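Local coordinates for structural polyprotein, VP3 (Israeli acute paralysis virus, PDB 5CDD) that is a capsid protein that probably serves as a structural building block of the virion shell, captured here within a pentamer assembly, at residues Ala147-Arg152 with Asp250-Asn255; Leu69-Thr74 with Thr244-Pro249; Val168-Pro173 with Ala217-Ala222; Tyr98-Arg103 with Glu114-Asp119. One frame throughout, in Å; residues are numbered along the deposited sequence.

Contact 1: Ala147-Arg152 with Asp250-Asn255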
loop_
_atom_site.group_PDB
_atom_site.type_symbol
_atom_site.label_atom_id
_atom_site.label_comp_id
_atom_site.label_asym_id
_atom_site.label_seq_id
_atom_site.Cartn_x
_atom_site.Cartn_y
_atom_site.Cartn_z
ATOM N N ALA B 147 44.291 11.748 -62.140
ATOM C CA ALA B 147 44.268 10.378 -62.629
ATOM C C ALA B 147 45.622 9.963 -63.194
ATOM O O ALA B 147 45.821 8.805 -63.560
ATOM C CB ALA B 147 43.190 10.223 -63.691
ATOM N N PHE B 148 46.556 10.907 -63.250
ATOM C CA PHE B 148 47.880 10.633 -63.794
ATOM C C PHE B 148 48.933 10.292 -62.747
ATOM O O PHE B 148 50.019 9.820 -63.088
ATOM C CB PHE B 148 48.339 11.824 -64.638
ATOM C CG PHE B 148 47.413 12.137 -65.776
ATOM C CD1 PHE B 148 47.197 11.205 -66.786
ATOM C CD2 PHE B 148 46.723 13.343 -65.819
ATOM C CE1 PHE B 148 46.305 11.467 -67.821
ATOM C CE2 PHE B 148 45.827 13.616 -66.851
ATOM C CZ PHE B 148 45.617 12.675 -67.853
ATOM N N HIS B 149 48.617 10.526 -61.477
ATOM C CA HIS B 149 49.559 10.214 -60.411
ATOM C C HIS B 149 49.464 8.743 -60.033
ATOM O O HIS B 149 48.372 8.174 -59.962
ATOM C CB HIS B 149 49.297 11.070 -59.169
ATOM C CG HIS B 149 49.570 12.528 -59.365
ATOM N ND1 HIS B 149 48.670 13.382 -59.964
ATOM C CD2 HIS B 149 50.642 13.286 -59.035
ATOM C CE1 HIS B 149 49.173 14.603 -59.992
ATOM N NE2 HIS B 149 50.370 14.572 -59.435
ATOM N N THR B 150 50.619 8.129 -59.805
ATOM C CA THR B 150 50.672 6.727 -59.419
ATOM C C THR B 150 51.664 6.564 -58.276
ATOM O O THR B 150 52.487 7.445 -58.021
ATOM C CB THR B 150 51.099 5.824 -60.598
ATOM O OG1 THR B 150 52.381 6.241 -61.083
ATOM C CG2 THR B 150 50.080 5.906 -61.724
ATOM N N GLY B 151 51.579 5.433 -57.588
ATOM C CA GLY B 151 52.464 5.181 -56.467
ATOM C C GLY B 151 51.687 4.450 -55.394
ATOM O O GLY B 151 50.479 4.259 -55.530
ATOM N N ARG B 152 52.365 4.040 -54.328
ATOM C CA ARG B 152 51.707 3.317 -53.251
ATOM C C ARG B 152 52.139 3.803 -51.879
ATOM O O ARG B 152 53.326 3.825 -51.564
ATOM C CB ARG B 152 51.990 1.823 -53.381
ATOM C CG ARG B 152 51.239 1.166 -54.519
ATOM C CD ARG B 152 52.148 0.264 -55.340
ATOM N NE ARG B 152 52.762 -0.780 -54.532
ATOM C CZ ARG B 152 52.087 -1.731 -53.897
ATOM N NH1 ARG B 152 50.764 -1.774 -53.976
ATOM N NH2 ARG B 152 52.737 -2.632 -53.168
ATOM N N ASP B 250 54.783 15.127 -66.492
ATOM C CA ASP B 250 55.001 16.545 -66.245
ATOM C C ASP B 250 53.807 17.383 -66.693
ATOM O O ASP B 250 53.842 18.613 -66.629
ATOM C CB ASP B 250 56.291 17.024 -66.920
ATOM C CG ASP B 250 56.220 16.973 -68.427
ATOM O OD1 ASP B 250 55.375 16.224 -68.958
ATOM O OD2 ASP B 250 57.021 17.676 -69.079
ATOM N N THR B 251 52.751 16.711 -67.145
ATOM C CA THR B 251 51.535 17.397 -67.566
ATOM C C THR B 251 50.765 17.788 -66.310
ATOM O O THR B 251 49.917 18.683 -66.330
ATOM C CB THR B 251 50.647 16.491 -68.432
ATOM O OG1 THR B 251 50.455 15.226 -67.782
ATOM C CG2 THR B 251 51.293 16.275 -69.785
ATOM N N VAL B 252 51.082 17.103 -65.215
ATOM C CA VAL B 252 50.451 17.345 -63.927
ATOM C C VAL B 252 51.491 17.821 -62.924
ATOM O O VAL B 252 52.629 18.121 -63.286
ATOM C CB VAL B 252 49.798 16.066 -63.373
ATOM C CG1 VAL B 252 48.687 15.609 -64.296
ATOM C CG2 VAL B 252 50.840 14.971 -63.215
ATOM N N SER B 253 51.098 17.876 -61.658
ATOM C CA SER B 253 51.997 18.321 -60.604
ATOM C C SER B 253 52.864 17.185 -60.073
ATOM O O SER B 253 52.467 16.021 -60.106
ATOM C CB SER B 253 51.191 18.925 -59.455
ATOM O OG SER B 253 52.043 19.319 -58.394
ATOM N N ASP B 254 54.054 17.531 -59.590
ATOM C CA ASP B 254 54.974 16.548 -59.034
ATOM C C ASP B 254 54.636 16.372 -57.556
ATOM O O ASP B 254 55.422 15.816 -56.783
ATOM C CB ASP B 254 56.420 17.025 -59.184
ATOM C CG ASP B 254 56.678 18.332 -58.462
ATOM O OD1 ASP B 254 55.995 19.329 -58.781
ATOM O OD2 ASP B 254 57.561 18.362 -57.577
ATOM N N ASN B 255 53.456 16.856 -57.179
ATOM C CA ASN B 255 52.973 16.769 -55.805
ATOM C C ASN B 255 51.587 16.161 -55.714
ATOM O O ASN B 255 50.876 16.019 -56.709
ATOM C CB ASN B 255 52.914 18.151 -55.166
ATOM C CG ASN B 255 54.264 18.644 -54.714
ATOM O OD1 ASN B 255 54.375 19.724 -54.140
ATOM N ND2 ASN B 255 55.301 17.858 -54.967
#

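Contact 2: Leu69-Thr74 with Thr244-Pro249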
loop_
_atom_site.group_PDB
_atom_site.type_symbol
_atom_site.label_atom_id
_atom_site.label_comp_id
_atom_site.label_asym_id
_atom_site.label_seq_id
_atom_site.Cartn_x
_atom_site.Cartn_y
_atom_site.Cartn_z
ATOM N N LEU B 69 49.518 16.718 -45.542
ATOM C CA LEU B 69 50.900 16.464 -45.929
ATOM C C LEU B 69 51.187 16.677 -47.413
ATOM O O LEU B 69 50.273 16.764 -48.234
ATOM C CB LEU B 69 51.275 15.031 -45.553
ATOM C CG LEU B 69 50.909 14.577 -44.137
ATOM C CD1 LEU B 69 51.168 13.087 -44.010
ATOM C CD2 LEU B 69 51.707 15.357 -43.107
ATOM N N THR B 70 52.473 16.757 -47.743
ATOM C CA THR B 70 52.910 16.935 -49.123
ATOM C C THR B 70 53.772 15.742 -49.517
ATOM O O THR B 70 54.822 15.492 -48.922
ATOM C CB THR B 70 53.744 18.226 -49.303
ATOM O OG1 THR B 70 52.964 19.363 -48.907
ATOM C CG2 THR B 70 54.156 18.392 -50.760
ATOM N N TRP B 71 53.313 14.993 -50.512
ATOM C CA TRP B 71 54.049 13.834 -50.988
ATOM C C TRP B 71 54.618 14.166 -52.363
ATOM O O TRP B 71 53.878 14.373 -53.324
ATOM C CB TRP B 71 53.121 12.618 -51.052
ATOM C CG TRP B 71 53.793 11.348 -51.478
ATOM C CD1 TRP B 71 55.130 11.067 -51.438
ATOM C CD2 TRP B 71 53.150 10.162 -51.963
ATOM N NE1 TRP B 71 55.359 9.783 -51.869
ATOM C CE2 TRP B 71 54.161 9.204 -52.196
ATOM C CE3 TRP B 71 51.817 9.818 -52.222
ATOM C CZ2 TRP B 71 53.880 7.920 -52.677
ATOM C CZ3 TRP B 71 51.537 8.540 -52.699
ATOM C CH2 TRP B 71 52.566 7.608 -52.921
ATOM N N LYS B 72 55.944 14.231 -52.442
ATOM C CA LYS B 72 56.635 14.561 -53.682
ATOM C C LYS B 72 57.169 13.322 -54.378
ATOM O O LYS B 72 57.365 12.280 -53.754
ATOM C CB LYS B 72 57.811 15.492 -53.390
ATOM C CG LYS B 72 57.458 16.696 -52.550
ATOM C CD LYS B 72 58.707 17.444 -52.133
ATOM C CE LYS B 72 58.364 18.589 -51.200
ATOM N NZ LYS B 72 59.584 19.290 -50.718
ATOM N N THR B 73 57.412 13.446 -55.677
ATOM C CA THR B 73 57.955 12.341 -56.443
ATOM C C THR B 73 59.410 12.186 -56.003
ATOM O O THR B 73 60.082 11.220 -56.352
ATOM C CB THR B 73 57.886 12.636 -57.953
ATOM O OG1 THR B 73 58.610 13.838 -58.235
ATOM C CG2 THR B 73 56.434 12.810 -58.391
ATOM N N THR B 74 59.869 13.148 -55.207
ATOM C CA THR B 74 61.231 13.175 -54.691
ATOM C C THR B 74 61.414 12.384 -53.391
ATOM O O THR B 74 62.504 11.888 -53.116
ATOM C CB THR B 74 61.688 14.643 -54.470
ATOM O OG1 THR B 74 62.441 15.081 -55.606
ATOM C CG2 THR B 74 62.521 14.786 -53.201
ATOM N N THR B 244 56.035 2.585 -52.936
ATOM C CA THR B 244 56.411 2.820 -54.323
ATOM C C THR B 244 56.478 4.331 -54.510
ATOM O O THR B 244 55.500 5.037 -54.265
ATOM C CB THR B 244 55.366 2.232 -55.292
ATOM O OG1 THR B 244 55.364 0.804 -55.181
ATOM C CG2 THR B 244 55.677 2.632 -56.727
ATOM N N LYS B 245 57.635 4.821 -54.939
ATOM C CA LYS B 245 57.838 6.250 -55.145
ATOM C C LYS B 245 56.710 6.868 -55.971
ATOM O O LYS B 245 56.088 6.193 -56.792
ATOM C CB LYS B 245 59.188 6.479 -55.827
ATOM C CG LYS B 245 59.842 7.799 -55.471
ATOM C CD LYS B 245 61.318 7.785 -55.823
ATOM C CE LYS B 245 62.023 9.018 -55.288
ATOM N NZ LYS B 245 63.485 8.984 -55.566
ATOM N N LEU B 246 56.445 8.152 -55.745
ATOM C CA LEU B 246 55.383 8.848 -56.468
ATOM C C LEU B 246 55.780 9.123 -57.916
ATOM O O LEU B 246 56.825 9.712 -58.185
ATOM C CB LEU B 246 55.047 10.171 -55.776
ATOM C CG LEU B 246 53.930 10.994 -56.426
ATOM C CD1 LEU B 246 52.628 10.208 -56.391
ATOM C CD2 LEU B 246 53.770 12.317 -55.699
ATOM N N MET B 247 54.934 8.694 -58.847
ATOM C CA MET B 247 55.181 8.886 -60.272
ATOM C C MET B 247 54.204 9.928 -60.792
ATOM O O MET B 247 53.057 9.966 -60.361
ATOM C CB MET B 247 54.975 7.566 -61.009
ATOM C CG MET B 247 55.914 6.464 -60.558
ATOM S SD MET B 247 57.554 6.595 -61.307
ATOM C CE MET B 247 58.351 7.816 -60.279
ATOM N N ALA B 248 54.647 10.770 -61.719
ATOM C CA ALA B 248 53.772 11.803 -62.248
ATOM C C ALA B 248 54.265 12.422 -63.543
ATOM O O ALA B 248 55.360 12.974 -63.588
ATOM C CB ALA B 248 53.594 12.894 -61.211
ATOM N N PRO B 249 53.460 12.339 -64.621
ATOM C CA PRO B 249 53.882 12.932 -65.893
ATOM C C PRO B 249 54.095 14.417 -65.607
ATOM O O PRO B 249 53.634 14.921 -64.579
ATOM C CB PRO B 249 52.673 12.699 -66.797
ATOM C CG PRO B 249 52.064 11.458 -66.239
ATOM C CD PRO B 249 52.140 11.703 -64.758
#

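Contact 3: Val168-Pro173 with Ala217-Ala222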
loop_
_atom_site.group_PDB
_atom_site.type_symbol
_atom_site.label_atom_id
_atom_site.label_comp_id
_atom_site.label_asym_id
_atom_site.label_seq_id
_atom_site.Cartn_x
_atom_site.Cartn_y
_atom_site.Cartn_z
ATOM N N VAL B 168 62.554 21.762 -26.024
ATOM C CA VAL B 168 62.490 22.585 -24.827
ATOM C C VAL B 168 61.039 22.937 -24.501
ATOM O O VAL B 168 60.700 23.205 -23.347
ATOM C CB VAL B 168 63.289 23.897 -25.018
ATOM C CG1 VAL B 168 62.729 24.680 -26.200
ATOM C CG2 VAL B 168 63.235 24.736 -23.748
ATOM N N ASN B 169 60.181 22.915 -25.517
ATOM C CA ASN B 169 58.780 23.263 -25.319
ATOM C C ASN B 169 57.768 22.445 -26.119
ATOM O O ASN B 169 56.616 22.853 -26.251
ATOM C CB ASN B 169 58.578 24.739 -25.643
ATOM C CG ASN B 169 59.070 25.099 -27.031
ATOM O OD1 ASN B 169 58.934 24.313 -27.972
ATOM N ND2 ASN B 169 59.632 26.294 -27.170
ATOM N N ASN B 170 58.179 21.300 -26.650
ATOM C CA ASN B 170 57.257 20.475 -27.425
ATOM C C ASN B 170 57.800 19.057 -27.583
ATOM O O ASN B 170 58.817 18.704 -26.989
ATOM C CB ASN B 170 57.034 21.101 -28.807
ATOM C CG ASN B 170 55.688 20.728 -29.415
ATOM O OD1 ASN B 170 55.313 19.557 -29.465
ATOM N ND2 ASN B 170 54.960 21.732 -29.890
ATOM N N ILE B 171 57.108 18.248 -28.378
ATOM C CA ILE B 171 57.514 16.869 -28.634
ATOM C C ILE B 171 57.164 16.486 -30.069
ATOM O O ILE B 171 56.024 16.645 -30.504
ATOM C CB ILE B 171 56.816 15.882 -27.673
ATOM C CG1 ILE B 171 57.252 16.159 -26.233
ATOM C CG2 ILE B 171 57.162 14.448 -28.055
ATOM C CD1 ILE B 171 56.601 15.256 -25.215
ATOM N N GLY B 172 58.153 15.984 -30.802
ATOM C CA GLY B 172 57.927 15.592 -32.179
ATOM C C GLY B 172 58.385 14.171 -32.433
ATOM O O GLY B 172 58.968 13.545 -31.550
ATOM N N PRO B 173 58.135 13.631 -33.634
ATOM C CA PRO B 173 58.536 12.265 -33.975
ATOM C C PRO B 173 60.012 12.143 -34.343
ATOM O O PRO B 173 60.642 13.112 -34.772
ATOM C CB PRO B 173 57.624 11.933 -35.148
ATOM C CG PRO B 173 57.553 13.242 -35.862
ATOM C CD PRO B 173 57.354 14.235 -34.729
ATOM N N ALA B 217 45.885 13.406 -20.827
ATOM C CA ALA B 217 46.767 14.566 -20.778
ATOM C C ALA B 217 47.242 14.967 -22.171
ATOM O O ALA B 217 47.242 16.148 -22.528
ATOM C CB ALA B 217 47.966 14.266 -19.883
ATOM N N GLY B 218 47.637 13.975 -22.961
ATOM C CA GLY B 218 48.116 14.255 -24.303
ATOM C C GLY B 218 49.371 15.112 -24.384
ATOM O O GLY B 218 50.336 14.888 -23.650
ATOM N N ILE B 219 49.356 16.100 -25.276
ATOM C CA ILE B 219 50.504 16.988 -25.478
ATOM C C ILE B 219 50.557 18.155 -24.488
ATOM O O ILE B 219 51.547 18.878 -24.423
ATOM C CB ILE B 219 50.500 17.569 -26.924
ATOM C CG1 ILE B 219 51.857 18.186 -27.265
ATOM C CG2 ILE B 219 49.376 18.591 -27.070
ATOM C CD1 ILE B 219 52.985 17.165 -27.365
ATOM N N TYR B 220 49.495 18.333 -23.712
ATOM C CA TYR B 220 49.430 19.424 -22.740
ATOM C C TYR B 220 50.658 19.535 -21.839
ATOM O O TYR B 220 50.946 18.642 -21.041
ATOM C CB TYR B 220 48.170 19.279 -21.878
ATOM C CG TYR B 220 47.935 20.407 -20.893
ATOM C CD1 TYR B 220 48.693 20.515 -19.727
ATOM C CD2 TYR B 220 46.925 21.342 -21.109
ATOM C CE1 TYR B 220 48.444 21.523 -18.794
ATOM C CE2 TYR B 220 46.666 22.359 -20.183
ATOM C CZ TYR B 220 47.429 22.440 -19.027
ATOM O OH TYR B 220 47.170 23.426 -18.102
ATOM N N GLY B 221 51.367 20.653 -21.972
ATOM C CA GLY B 221 52.556 20.897 -21.176
ATOM C C GLY B 221 53.659 19.867 -21.339
ATOM O O GLY B 221 54.450 19.651 -20.420
ATOM N N ALA B 222 53.722 19.239 -22.510
ATOM C CA ALA B 222 54.728 18.220 -22.791
ATOM C C ALA B 222 55.988 18.807 -23.418
ATOM O O ALA B 222 55.919 19.577 -24.375
ATOM C CB ALA B 222 54.141 17.155 -23.707
#

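Contact 4: Tyr98-Arg103 with Glu114-Asp119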
loop_
_atom_site.group_PDB
_atom_site.type_symbol
_atom_site.label_atom_id
_atom_site.label_comp_id
_atom_site.label_asym_id
_atom_site.label_seq_id
_atom_site.Cartn_x
_atom_site.Cartn_y
_atom_site.Cartn_z
ATOM N N TYR B 98 47.519 15.584 -29.598
ATOM C CA TYR B 98 48.965 15.392 -29.587
ATOM C C TYR B 98 49.748 16.526 -30.240
ATOM O O TYR B 98 50.957 16.648 -30.038
ATOM C CB TYR B 98 49.312 14.070 -30.275
ATOM C CG TYR B 98 48.804 13.973 -31.696
ATOM C CD1 TYR B 98 49.441 14.652 -32.735
ATOM C CD2 TYR B 98 47.670 13.220 -31.999
ATOM C CE1 TYR B 98 48.961 14.585 -34.042
ATOM C CE2 TYR B 98 47.180 13.148 -33.301
ATOM C CZ TYR B 98 47.831 13.833 -34.316
ATOM O OH TYR B 98 47.351 13.767 -35.602
ATOM N N SER B 99 49.064 17.355 -31.021
ATOM C CA SER B 99 49.727 18.461 -31.700
ATOM C C SER B 99 49.399 19.807 -31.070
ATOM O O SER B 99 48.260 20.064 -30.683
ATOM C CB SER B 99 49.333 18.483 -33.179
ATOM O OG SER B 99 47.938 18.674 -33.333
ATOM N N LYS B 100 50.410 20.665 -30.973
ATOM C CA LYS B 100 50.233 21.992 -30.404
ATOM C C LYS B 100 51.184 22.980 -31.059
ATOM O O LYS B 100 52.176 22.594 -31.678
ATOM C CB LYS B 100 50.487 21.971 -28.894
ATOM C CG LYS B 100 51.929 21.703 -28.508
ATOM C CD LYS B 100 52.088 21.616 -27.001
ATOM C CE LYS B 100 53.490 21.170 -26.628
ATOM N NZ LYS B 100 53.615 20.885 -25.175
ATOM N N SER B 101 50.863 24.260 -30.925
ATOM C CA SER B 101 51.677 25.330 -31.473
ATOM C C SER B 101 51.978 26.279 -30.323
ATOM O O SER B 101 51.150 26.457 -29.431
ATOM C CB SER B 101 50.915 26.069 -32.571
ATOM O OG SER B 101 51.665 27.166 -33.059
ATOM N N ILE B 102 53.159 26.882 -30.333
ATOM C CA ILE B 102 53.522 27.800 -29.267
ATOM C C ILE B 102 53.522 29.247 -29.720
ATOM O O ILE B 102 54.261 29.635 -30.625
ATOM C CB ILE B 102 54.895 27.444 -28.684
ATOM C CG1 ILE B 102 54.811 26.069 -28.024
ATOM C CG2 ILE B 102 55.331 28.497 -27.673
ATOM C CD1 ILE B 102 56.111 25.591 -27.470
ATOM N N ARG B 103 52.669 30.036 -29.076
ATOM C CA ARG B 103 52.536 31.450 -29.381
ATOM C C ARG B 103 53.492 32.220 -28.481
ATOM O O ARG B 103 53.278 32.326 -27.272
ATOM C CB ARG B 103 51.101 31.903 -29.118
ATOM C CG ARG B 103 50.767 33.247 -29.722
ATOM C CD ARG B 103 50.023 34.127 -28.744
ATOM N NE ARG B 103 49.640 35.390 -29.366
ATOM C CZ ARG B 103 49.090 36.406 -28.715
ATOM N NH1 ARG B 103 48.772 37.517 -29.365
ATOM N NH2 ARG B 103 48.862 36.316 -27.412
ATOM N N GLU B 114 55.496 32.250 -23.613
ATOM C CA GLU B 114 55.051 31.176 -24.490
ATOM C C GLU B 114 53.731 30.585 -24.012
ATOM O O GLU B 114 53.601 30.190 -22.853
ATOM C CB GLU B 114 56.093 30.061 -24.550
ATOM C CG GLU B 114 57.439 30.478 -25.096
ATOM C CD GLU B 114 58.358 29.293 -25.307
ATOM O OE1 GLU B 114 58.578 28.529 -24.341
ATOM O OE2 GLU B 114 58.860 29.124 -26.440
ATOM N N THR B 115 52.759 30.524 -24.916
ATOM C CA THR B 115 51.448 29.966 -24.607
ATOM C C THR B 115 51.172 28.804 -25.555
ATOM O O THR B 115 51.345 28.934 -26.766
ATOM C CB THR B 115 50.329 31.017 -24.782
ATOM O OG1 THR B 115 50.525 32.088 -23.852
ATOM C CG2 THR B 115 48.967 30.388 -24.539
ATOM N N GLU B 116 50.752 27.669 -25.005
ATOM C CA GLU B 116 50.450 26.498 -25.822
ATOM C C GLU B 116 49.064 26.627 -26.446
ATOM O O GLU B 116 48.085 26.907 -25.754
ATOM C CB GLU B 116 50.488 25.221 -24.979
ATOM C CG GLU B 116 51.813 24.935 -24.298
ATOM C CD GLU B 116 51.798 23.620 -23.537
ATOM O OE1 GLU B 116 50.920 23.440 -22.665
ATOM O OE2 GLU B 116 52.666 22.768 -23.812
ATOM N N VAL B 117 48.993 26.434 -27.759
ATOM C CA VAL B 117 47.727 26.493 -28.481
ATOM C C VAL B 117 47.552 25.144 -29.156
ATOM O O VAL B 117 48.314 24.770 -30.044
ATOM C CB VAL B 117 47.718 27.593 -29.548
ATOM C CG1 VAL B 117 46.390 27.592 -30.275
ATOM C CG2 VAL B 117 47.940 28.938 -28.901
ATOM N N ILE B 118 46.533 24.418 -28.727
ATOM C CA ILE B 118 46.260 23.088 -29.236
ATOM C C ILE B 118 45.054 23.077 -30.184
ATOM O O ILE B 118 43.947 23.440 -29.793
ATOM C CB ILE B 118 46.029 22.152 -28.033
ATOM C CG1 ILE B 118 47.133 22.388 -26.990
ATOM C CG2 ILE B 118 46.040 20.718 -28.475
ATOM C CD1 ILE B 118 46.857 21.783 -25.637
ATOM N N ASP B 119 45.281 22.676 -31.434
ATOM C CA ASP B 119 44.211 22.615 -32.434
ATOM C C ASP B 119 43.424 21.315 -32.316
ATOM O O ASP B 119 43.591 20.390 -33.109
ATOM C CB ASP B 119 44.779 22.736 -33.855
ATOM C CG ASP B 119 45.706 21.582 -34.222
ATOM O OD1 ASP B 119 45.855 21.297 -35.432
ATOM O OD2 ASP B 119 46.289 20.966 -33.302
#

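Contact 1: Ala147-Arg152 with Asp250-Asn255
His149 and Phe148 both carry CG anti to the carbonyl carbon (chi1 -67° and -59°), and from there the two rings reach Val252 and its neighbours in 250-255. The contact joins two loops at one end of a viral jelly-roll beta sandwich: the turn between strands 132-144 and 150-159, and the one between strands 236-247 and 255-265. Val252 lies between the aromatic residues and offers each a different methyl. CG1 meets CD2 of Phe148 at 3.4 Å, while CG2 meets CE1 of His149 at 3.6 Å, the valine and imidazole side chains sliding past each other in opposite directions. His149 is the polar link. Its NE2 donates to Ser253 O over 2.6 Å, a bent bond (138° at the hydrogen) with the oxygen at the edge of the imidazole but tilted out of its plane. Asn255 O also comes near, 3.1 Å from the same NE2. At the other ring nitrogen, ND1 pairs with Thr146 OG1, so the buried imidazole is gripped at both nitrogens. The Phe148 ring also meets that of Phe86 of a neighbouring polyprotein chain, and Phe86 of that chain packs on Val252 as well. Within 250-255 the chain is shaped by an ST turn, in which the backbone N of Asn255 donates to Ser253 OG at 3.1 Å.

Contact 2: Leu69-Thr74 with Thr244-Pro249
Leu246 lies over one face of the Trp71 indole, and the way these two side chains cross sets the contact. Leu246 CB stands 4.1 Å from the centroid of the five-membered ring, 22° off its normal, a CH-pi contact offset toward the rim of the indole. Trp71 has CG anti to the backbone N (chi1 -178°), and the far end of the indole comes nearest 244-249. The Thr244 carbonyl approaches the same indole differently, at its edge and in its plane, with O 3.7 Å from CZ2. Beyond CB, the leucine turns its branches to separate neighbours: CD1 reaches Trp71 CZ3 at 4.2 Å, and CD2 lies by the tryptophan's own carbonyl. Thr73 covers the next part of the leucine with its methyl, CG2 meeting Leu246 CG at 3.7 Å and then Ala248 CB at 4.0 Å. Lys245, extended beyond CG, passes CG, CD and CE close to Thr73 O and brings CE toward the carbonyl of Thr74. No hydrogen bond joins the two segments; a CA-H...O contact from Thr73 CA to Leu246 O (3.4 Å) accompanies the apolar packing. Strands 69-72 and 245-247 run at 77° to each other; strand 64-72 belongs to one sheet of the sandwich, and 245-247 follows a corner at Thr244 at the end of a strand of the other. Trp71 and Leu246 are both buried, consistent with a place between the sheets: Val256 of strand 255-265 and Leu195 touch both of them, and Leu153 of strand 150-159 reaches the indole.

Contact 3: Val168-Pro173 with Ala217-Ala222
Ile171 overlaps Ala222, the tip of the isoleucine resting on the alanine methyl with CD1 3.5 Å from CB. Its chi2 of 179° extends CD1 away from the backbone and out to that methyl, while CG1 passes the Ala222 carbonyl group. A second isoleucine comes in from the opposite segment: Ile219 points its CD1 at Ile171 CB, 4.1 Å away. That same CD1 also reaches the amide oxygen of Asn170, at 3.9 Å from OD1, with the two side chains crossing obliquely. The contact joins two long excursions from the jelly-roll sandwich, one inserted between strands 150-159 and 189-194, the other following strand 214-215. Residues 217-222 fold as two successive beta turns, type II' from Ala217 to Tyr220 and type II from Ile219 to Ala222; Gly218 and Gly221 supply the positive phi values these turns need. The second turn is closed by Ala222 N donating to Ile219 O at 2.9 Å. No hydrogen bond crosses between the segments. Instead, Asn170 CA approaches Ala222 O in a CA-H...O contact of 3.4 Å, with 127° at the hydrogen. Phe230 of the short helix 228-231 packs on both isoleucines. At the start of 168-173, the Val168 carbonyl accepts a hydrogen bond from Arg204 of a neighbouring polyprotein chain.

Contact 4: Tyr98-Arg103 with Glu114-Asp119
Ser101 pairs with Val117 and Arg103 with Thr115 in an antiparallel beta hairpin that lies between strands 90-92 and 132-144 of the jelly roll in the sequence. Four backbone bonds make the ladder: Ser101 N to Val117 O and Val117 N to Ser101 O, both 2.7 Å, then Arg103 N to Thr115 O at 2.9 Å and Thr115 N to Arg103 O at 3.0 Å. Ile102 and Glu116 form the non-hydrogen-bonded pair between them. Apolar contact is lighter: Ile102 CG2 lies on Glu114 CB at 3.6 Å, and Ile118 CG1 on Lys100 CB at 3.9 Å. Two polar side-chain bonds complete the set. Ser99 OG donates 2.8 Å to Asp119 OD2, on its syn lone pair, while Lys100, extended beyond CG, sends NZ to Glu116 OE2 in a salt bridge of 2.5 Å, nearly on the line of the carboxylate C-O bond. Glu114, Thr115 and Ile118 continue the ladder onto a strand of a neighbouring polyprotein chain. Lys100 NZ also donates to the carbonyls of Ile219 and Ala222, so three acceptors hold this buried ammonium, and the pairing probably favours the charged forms of both Lys100 and Glu116.

In the fold
The four contacts form two pairs. Contacts 1 and 2, with centres 7 Å apart, share one end of the jelly roll: Thr150 O and Met247 N, 2.9 Å apart, probably hydrogen-bond between the neighbouring strands 150-159 and 236-247. Contacts 3 and 4, centres 9 Å apart, are linked by Gly221 N and Glu116 OE1 at 2.9 Å, a probable hydrogen bond that ties the turns to the hairpin. The pairs are separate, with centres 30 to 36 Å apart and nearest atoms about 9 Å apart for contacts 2 and 4. Other capsid chains touch contacts 1, 3 and 4; no other chain touches contact 2.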